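Local coordinates for Cas13d (uncultured Ruminococcus sp, PDB 6IV9), which binds a CRISPR RNA as a type VI effector and uses two HEPN domains to mature that RNA and cleave target RNA, at residues A[665-670]-A[684-689]. The protein carries 2 engineered substitutions. Residues are numbered along the deposited sequence; the frame is centred on the assembly and turned at random. Where two conformers were deposited one is given.
With nucleotides of chain B.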
loop_
_atom_site.group_PDB
_atom_site.type_symbol
_atom_site.label_atom_id
_atom_site.label_comp_id
_atom_site.label_asym_id
_atom_site.label_seq_id
_atom_site.Cartn_x
_atom_site.Cartn_y
_atom_site.Cartn_z
ATOM N N GLN A 665 -10.354 -18.455 14.657
ATOM C CA GLN A 665 -11.257 -17.328 14.324
ATOM C C GLN A 665 -12.646 -17.832 13.905
ATOM O O GLN A 665 -13.616 -17.231 14.293
ATOM C CB GLN A 665 -10.603 -16.374 13.335
ATOM C CG GLN A 665 -11.324 -15.041 13.241
ATOM C CD GLN A 665 -11.760 -14.446 14.559
ATOM O OE1 GLN A 665 -10.972 -14.310 15.484
ATOM N NE2 GLN A 665 -13.019 -14.064 14.645
ATOM N N ILE A 666 -12.714 -18.912 13.141
ATOM C CA ILE A 666 -14.032 -19.458 12.716
ATOM C C ILE A 666 -14.830 -19.847 13.971
ATOM O O ILE A 666 -16.003 -19.572 14.020
ATOM C CB ILE A 666 -13.845 -20.641 11.753
ATOM C CG1 ILE A 666 -13.311 -20.179 10.402
ATOM C CG2 ILE A 666 -15.126 -21.434 11.603
ATOM C CD1 ILE A 666 -14.168 -19.163 9.724
ATOM N N GLU A 667 -14.174 -20.443 14.955
ATOM C CA GLU A 667 -14.864 -20.830 16.206
ATOM C C GLU A 667 -15.390 -19.574 16.909
ATOM O O GLU A 667 -16.480 -19.620 17.431
ATOM C CB GLU A 667 -13.925 -21.640 17.095
ATOM C CG GLU A 667 -13.507 -22.960 16.485
ATOM C CD GLU A 667 -14.150 -24.185 17.104
ATOM O OE1 GLU A 667 -15.218 -24.050 17.696
ATOM O OE2 GLU A 667 -13.593 -25.256 16.973
ATOM N N ARG A 668 -14.604 -18.503 16.935
ATOM C CA ARG A 668 -15.066 -17.244 17.570
ATOM C C ARG A 668 -16.267 -16.673 16.809
ATOM O O ARG A 668 -17.217 -16.288 17.437
ATOM C CB ARG A 668 -13.952 -16.203 17.553
ATOM C CG ARG A 668 -12.840 -16.446 18.553
ATOM C CD ARG A 668 -11.893 -15.273 18.511
ATOM N NE ARG A 668 -10.744 -15.494 19.349
ATOM C CZ ARG A 668 -9.598 -15.964 18.903
ATOM N NH1 ARG A 668 -8.829 -16.683 19.698
ATOM N NH2 ARG A 668 -9.225 -15.724 17.660
ATOM N N TYR A 669 -16.196 -16.630 15.488
ATOM C CA TYR A 669 -17.321 -16.103 14.686
ATOM C C TYR A 669 -18.560 -16.974 14.885
ATOM O O TYR A 669 -19.641 -16.465 15.018
ATOM C CB TYR A 669 -16.970 -16.148 13.205
ATOM C CG TYR A 669 -16.091 -15.031 12.720
ATOM C CD1 TYR A 669 -16.392 -13.712 12.986
ATOM C CD2 TYR A 669 -14.968 -15.299 11.963
ATOM C CE1 TYR A 669 -15.582 -12.687 12.540
ATOM C CE2 TYR A 669 -14.152 -14.289 11.500
ATOM C CZ TYR A 669 -14.466 -12.977 11.783
ATOM O OH TYR A 669 -13.674 -11.989 11.324
ATOM N N TYR A 670 -18.364 -18.277 14.883
ATOM C CA TYR A 670 -19.510 -19.199 15.027
ATOM C C TYR A 670 -20.210 -18.974 16.372
ATOM O O TYR A 670 -21.404 -18.913 16.415
ATOM C CB TYR A 670 -19.020 -20.636 14.881
ATOM C CG TYR A 670 -20.116 -21.661 14.918
ATOM C CD1 TYR A 670 -20.935 -21.856 13.832
ATOM C CD2 TYR A 670 -20.336 -22.430 16.045
ATOM C CE1 TYR A 670 -21.950 -22.787 13.857
ATOM C CE2 TYR A 670 -21.342 -23.372 16.088
ATOM C CZ TYR A 670 -22.157 -23.546 14.991
ATOM O OH TYR A 670 -23.155 -24.461 15.017
ATOM N N GLU A 684 -15.808 -27.600 9.196
ATOM C CA GLU A 684 -16.453 -27.443 7.873
ATOM C C GLU A 684 -17.940 -27.137 8.076
ATOM O O GLU A 684 -18.471 -26.368 7.314
ATOM C CB GLU A 684 -16.204 -28.652 6.973
ATOM C CG GLU A 684 -16.672 -28.458 5.539
ATOM C CD GLU A 684 -15.924 -27.480 4.634
ATOM O OE1 GLU A 684 -15.016 -26.765 5.104
ATOM O OE2 GLU A 684 -16.254 -27.430 3.449
ATOM N N ALA A 685 -18.582 -27.793 9.040
ATOM C CA ALA A 685 -20.005 -27.533 9.327
ATOM C C ALA A 685 -20.168 -26.090 9.815
ATOM O O ALA A 685 -21.093 -25.452 9.407
ATOM C CB ALA A 685 -20.512 -28.514 10.344
ATOM N N LYS A 686 -19.278 -25.634 10.680
ATOM C CA LYS A 686 -19.341 -24.253 11.207
ATOM C C LYS A 686 -19.154 -23.257 10.057
ATOM O O LYS A 686 -19.910 -22.323 9.984
ATOM C CB LYS A 686 -18.289 -24.076 12.298
ATOM C CG LYS A 686 -18.507 -24.929 13.533
ATOM C CD LYS A 686 -17.550 -24.635 14.628
ATOM C CE LYS A 686 -18.006 -25.238 15.931
ATOM N NZ LYS A 686 -17.045 -26.220 16.443
ATOM N N ARG A 687 -18.198 -23.506 9.173
ATOM C CA ARG A 687 -18.001 -22.605 8.012
ATOM C C ARG A 687 -19.265 -22.645 7.152
ATOM O O ARG A 687 -19.718 -21.605 6.748
ATOM C CB ARG A 687 -16.774 -23.015 7.201
ATOM C CG ARG A 687 -15.441 -22.722 7.869
ATOM C CD ARG A 687 -14.256 -22.936 6.949
ATOM N NE ARG A 687 -13.002 -22.407 7.437
ATOM C CZ ARG A 687 -12.150 -23.045 8.208
ATOM N NH1 ARG A 687 -12.339 -24.310 8.507
ATOM N NH2 ARG A 687 -11.105 -22.415 8.691
ATOM N N SER A 688 -19.805 -23.844 6.932
ATOM C CA SER A 688 -21.014 -24.024 6.096
ATOM C C SER A 688 -22.163 -23.250 6.723
ATOM O O SER A 688 -22.880 -22.590 6.012
ATOM C CB SER A 688 -21.364 -25.466 5.927
ATOM O OG SER A 688 -20.389 -26.107 5.158
ATOM N N GLU A 689 -22.325 -23.386 8.031
ATOM C CA GLU A 689 -23.320 -22.489 8.803
ATOM C C GLU A 689 -23.235 -20.932 8.711
ATOM O O GLU A 689 -24.200 -20.282 8.432
ATOM C CB GLU A 689 -23.379 -22.965 10.256
ATOM C CG GLU A 689 -24.732 -22.780 10.916
ATOM C CD GLU A 689 -24.906 -23.479 12.259
ATOM O OE1 GLU A 689 -24.247 -24.509 12.491
ATOM O OE2 GLU A 689 -25.706 -22.998 13.070
ATOM P P U B 39 -10.871 -8.927 12.084
ATOM O OP1 U B 39 -12.191 -8.375 12.291
ATOM O OP2 U B 39 -9.798 -7.983 11.660
ATOM O "O5'" U B 39 -10.266 -9.775 13.265
ATOM C "C5'" U B 39 -11.116 -10.608 14.072
ATOM C "C4'" U B 39 -10.269 -11.327 15.097
ATOM O "O4'" U B 39 -9.198 -12.058 14.433
ATOM C "C3'" U B 39 -9.521 -10.444 16.075
ATOM O "O3'" U B 39 -10.416 -9.927 17.034
ATOM C "C2'" U B 39 -8.435 -11.398 16.572
ATOM O "O2'" U B 39 -8.801 -12.448 17.444
ATOM C "C1'" U B 39 -8.040 -12.067 15.262
ATOM N N1 U B 39 -6.964 -11.369 14.548
ATOM C C2 U B 39 -5.679 -11.485 15.046
ATOM O O2 U B 39 -5.420 -12.103 16.065
ATOM N N3 U B 39 -4.718 -10.829 14.315
ATOM C C4 U B 39 -4.905 -10.093 13.160
ATOM O O4 U B 39 -3.940 -9.569 12.609
ATOM C C5 U B 39 -6.260 -10.021 12.712
ATOM C C6 U B 39 -7.221 -10.646 13.403
ATOM P P U B 38 -7.447 -7.880 7.074
ATOM O OP1 U B 38 -7.583 -7.726 5.662
ATOM O OP2 U B 38 -7.459 -6.760 7.979
ATOM O "O5'" U B 38 -8.626 -8.868 7.476
ATOM C "C5'" U B 38 -8.879 -9.099 8.810
ATOM C "C4'" U B 38 -9.756 -10.325 8.949
ATOM O "O4'" U B 38 -9.093 -11.440 8.309
ATOM C "C3'" U B 38 -9.901 -10.740 10.398
ATOM O "O3'" U B 38 -11.032 -10.044 10.928
ATOM C "C2'" U B 38 -10.115 -12.250 10.301
ATOM O "O2'" U B 38 -11.437 -12.578 9.937
ATOM C "C1'" U B 38 -9.242 -12.603 9.106
ATOM N N1 U B 38 -7.916 -13.100 9.482
ATOM C C2 U B 38 -7.335 -14.021 8.626
ATOM O O2 U B 38 -7.892 -14.417 7.608
ATOM N N3 U B 38 -6.073 -14.439 8.995
ATOM C C4 U B 38 -5.341 -14.016 10.105
ATOM O O4 U B 38 -4.203 -14.472 10.306
ATOM C C5 U B 38 -5.999 -13.015 10.906
ATOM C C6 U B 38 -7.237 -12.606 10.574
#
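Tyr670 holds CG anti to its backbone N (chi1 -176°), which places CG, the root of the ring, beside the carbonyl carbon, where the ring can meet Lys686. Lys686 sets CG anti to its own carbonyl carbon (chi1 -64°) and runs its chain over one face of that ring at about a right angle. Lys686 CG sits over the ring centre, 3.8 Å from the Tyr670 centroid, a CH-pi contact. Beyond the ring the lysine bends at its last torsion, and NZ meets Glu667 OE1 at 3.1 Å in a salt bridge, from above the carboxylate plane. NZ also donates to the carbonyls of Met679 and Ser681, in the connection between the two helices.

At the ring's rim, in the conformer of Glu689 given, Tyr670 OH donates to Glu689 OE1 at 2.8 Å, again from above a carboxylate, here nearly perpendicular to the ring; the bond holds for that conformer alone. The same hydroxyl accepts from the backbone N of Asp678. One turn back, Ile666 CG1 lies over a face of the Arg687 guanidinium, 3.6 Å from Arg687 NH2. Asp663 and the carbonyls of Ile661 and Leu658 hold that arginine from NE and NH2.

The axes of 665-670 and 684-689 pass 9.9 Å apart at 50°, nearer parallel than antiparallel, in two helices joined by a short connection. The other side of 665-670 faces the RNA of chain B: Tyr669 OH and O2' of U38 hydrogen-bond at 2.7 Å, and Gln665 OE1, gripped by Arg668 NH2 at 3.1 Å, rests against the ribose of U39. These contacts are to sugar rather than base, so they should read RNA backbone more than sequence. Between the two helices, the ammonium of the buried Lys686 is answered by one carboxylate and two carbonyls, an environment that probably favours its charged form.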